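Periplasmic sensor hybrid histidine kinase (Anaeromyxobacter dehalogenans, PDB 4K0D) probably acts as a membrane-bound sensor histidine kinase that autophosphorylates with ATP, represented here by its zinc-binding, helical-bundle periplasmic sensor domain. Local coordinates at residues 64-68 against 69-73. Sequence-based numbering, arbitrary orientation.
Sequences ARFAA and LPKSP
The ammonium of K71 is held by two backbone oxygens that stand at about a right angle to each other: K71 NZ gives a 2.7 Å hydrogen bond to F66 O. A second, from K71 NZ to L69 O, measures 2.8 Å. The site is the C-terminal end of helix 46-68 in a helical-bundle sensor domain, where a lysine side chain folds back from the loop leading to helix 73-102 and bonds to a backbone carbonyl near the helix end. NZ meets F66 O tilted 18° from the carbonyl plane, but lies in the carbonyl plane of L69. The helix dipole would probably add to the attraction, since the carbonyl end of a helix carries partial negative charge. L69 N also reaches F66 O, in a weak bond of 3.5 Å, so this one oxygen takes up both donors. The anti chi1 of F66 (180°) sets CG beside the carbonyl carbon, bringing the ring near K71 although the CB bond points away. K71 CE sits over one face, 3.7 Å from the F66 ring centroid in a CH-pi contact, and NZ adds a cation-pi contact above the same face. The lysine chain runs extended from CB and then bends at chi4 (71°), which lifts NZ farther from the ring plane to the two carbonyl oxygens. With an alanine here, F66 O would probably keep little more than the weak bond from L69 N, L69 O would lose the lysine donor, and the ring its CH-pi and cation-pi contacts. The ring also packs edge-to-face with F130 of helix 117-145, tying the turn into the bundle. Further along, S72 is the N-cap of helix 73-102, its OG bonded to G75 N, close to the zinc ligand E74. L69 lies against A22 of helix 16-42, its CG 3.7 Å from R65 O.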
ATOM      1  N   ALA B  64      15.479   1.468  -1.844  1.00 29.21           N
ATOM      2  CA  ALA B  64      15.811   2.225  -3.039  1.00 30.58           C
ATOM      3  C   ALA B  64      14.521   2.580  -3.769  1.00 28.53           C
ATOM      4  O   ALA B  64      14.345   3.742  -4.149  1.00 30.11           O
ATOM      5  CB  ALA B  64      16.805   1.465  -3.937  1.00 26.69           C
ATOM      6  N   ARG B  65      13.572   1.642  -3.894  1.00 28.35           N
ATOM      7  CA  ARG B  65      12.282   1.987  -4.522  1.00 28.90           C
ATOM      8  C   ARG B  65      11.567   3.079  -3.756  1.00 30.46           C
ATOM      9  O   ARG B  65      10.944   3.940  -4.342  1.00 29.49           O
ATOM     10  CB  ARG B  65      11.361   0.785  -4.622  1.00 28.20           C
ATOM     11  CG  ARG B  65      11.880  -0.295  -5.593  1.00 43.89           C
ATOM     12  CD  ARG B  65      11.090  -1.599  -5.407  1.00 51.88           C
ATOM     13  NE  ARG B  65       9.618  -1.417  -5.452  1.00 58.91           N
ATOM     14  CZ  ARG B  65       8.781  -1.772  -4.472  1.00 52.28           C
ATOM     15  NH1 ARG B  65       9.278  -2.330  -3.378  1.00 38.73           N
ATOM     16  NH2 ARG B  65       7.448  -1.597  -4.592  1.00 49.13           N
ATOM     17  N   PHE B  66      11.617   3.028  -2.434  1.00 30.43           N
ATOM     18  CA  PHE B  66      10.921   4.010  -1.650  1.00 28.01           C
ATOM     19  C   PHE B  66      11.571   5.372  -1.725  1.00 30.89           C
ATOM     20  O   PHE B  66      10.878   6.375  -1.790  1.00 27.54           O
ATOM     21  CB  PHE B  66      10.875   3.581  -0.203  1.00 32.12           C
ATOM     22  CG  PHE B  66      10.171   4.553   0.694  1.00 28.07           C
ATOM     23  CD1 PHE B  66       8.793   4.613   0.697  1.00 25.83           C
ATOM     24  CD2 PHE B  66      10.888   5.338   1.590  1.00 26.40           C
ATOM     25  CE1 PHE B  66       8.137   5.478   1.576  1.00 30.73           C
ATOM     26  CE2 PHE B  66      10.262   6.180   2.463  1.00 31.92           C
ATOM     27  CZ  PHE B  66       8.892   6.264   2.453  1.00 34.01           C
ATOM     28  N   ALA B  67      12.892   5.404  -1.713  1.00 25.68           N
ATOM     29  CA  ALA B  67      13.625   6.639  -1.847  1.00 27.38           C
ATOM     30  C   ALA B  67      13.378   7.311  -3.220  1.00 33.71           C
ATOM     31  O   ALA B  67      13.486   8.538  -3.345  1.00 28.59           O
ATOM     32  CB  ALA B  67      15.078   6.377  -1.681  1.00 28.89           C
ATOM     33  N   ALA B  68      13.030   6.527  -4.231  1.00 30.34           N
ATOM     34  CA  ALA B  68      12.932   7.082  -5.599  1.00 31.01           C
ATOM     35  C   ALA B  68      11.665   7.882  -5.827  1.00 32.90           C
ATOM     36  O   ALA B  68      11.624   8.715  -6.732  1.00 31.52           O
ATOM     37  CB  ALA B  68      13.013   5.994  -6.626  1.00 29.58           C
ATOM     38  N   LEU B  69      10.618   7.643  -5.038  1.00 30.81           N
ATOM     39  CA  LEU B  69       9.310   8.246  -5.344  1.00 29.50           C
ATOM     40  C   LEU B  69       9.155   9.634  -4.712  1.00 32.27           C
ATOM     41  O   LEU B  69       9.664   9.863  -3.617  1.00 30.05           O
ATOM     42  CB  LEU B  69       8.194   7.340  -4.853  1.00 26.73           C
ATOM     43  CG  LEU B  69       8.113   6.032  -5.603  1.00 33.91           C
ATOM     44  CD1 LEU B  69       7.178   4.962  -4.925  1.00 34.06           C
ATOM     45  CD2 LEU B  69       7.718   6.285  -7.081  1.00 35.94           C
ATOM     46  N   PRO B  70       8.441  10.581  -5.395  1.00 31.63           N
ATOM     47  CA  PRO B  70       8.258  11.874  -4.715  1.00 28.02           C
ATOM     48  C   PRO B  70       7.318  11.703  -3.522  1.00 32.47           C
ATOM     49  O   PRO B  70       6.476  10.803  -3.521  1.00 32.59           O
ATOM     50  CB  PRO B  70       7.623  12.782  -5.783  1.00 32.34           C
ATOM     51  CG  PRO B  70       6.974  11.844  -6.770  1.00 33.43           C
ATOM     52  CD  PRO B  70       7.841  10.567  -6.747  1.00 29.33           C
ATOM     53  N   LYS B  71       7.484  12.527  -2.495  1.00 29.38           N
ATOM     54  CA  LYS B  71       6.649  12.435  -1.318  1.00 32.15           C
ATOM     55  C   LYS B  71       6.088  13.839  -1.028  1.00 40.48           C
ATOM     56  O   LYS B  71       6.567  14.834  -1.542  1.00 32.66           O
ATOM     57  CB  LYS B  71       7.416  11.880  -0.134  1.00 37.87           C
ATOM     58  CG  LYS B  71       7.986  10.470  -0.465  1.00 38.53           C
ATOM     59  CD  LYS B  71       9.077  10.046   0.500  1.00 38.88           C
ATOM     60  CE  LYS B  71       9.767   8.737   0.048  1.00 33.16           C
ATOM     61  NZ  LYS B  71      10.595   8.952  -1.131  1.00 26.90           N
ATOM     62  N   SER B  72       5.020  13.881  -0.260  1.00 32.00           N
ATOM     63  CA  SER B  72       4.439  15.136   0.133  1.00 40.23           C
ATOM     64  C   SER B  72       5.433  15.849   1.067  1.00 40.58           C
ATOM     65  O   SER B  72       6.353  15.241   1.588  1.00 38.10           O
ATOM     66  CB  SER B  72       3.153  14.823   0.880  1.00 39.51           C
ATOM     67  OG  SER B  72       3.499  14.244   2.130  1.00 39.56           O
ATOM     68  N   PRO B  73       5.228  17.140   1.329  1.00 49.21           N
ATOM     69  CA  PRO B  73       6.203  17.821   2.209  1.00 40.61           C
ATOM     70  C   PRO B  73       6.249  17.313   3.652  1.00 50.01           C
ATOM     71  O   PRO B  73       7.310  17.216   4.264  1.00 53.56           O
ATOM     72  CB  PRO B  73       5.777  19.288   2.095  1.00 61.14           C
ATOM     73  CG  PRO B  73       5.017  19.352   0.705  1.00 43.58           C
ATOM     74  CD  PRO B  73       4.252  18.072   0.718  1.00 44.08           C
TER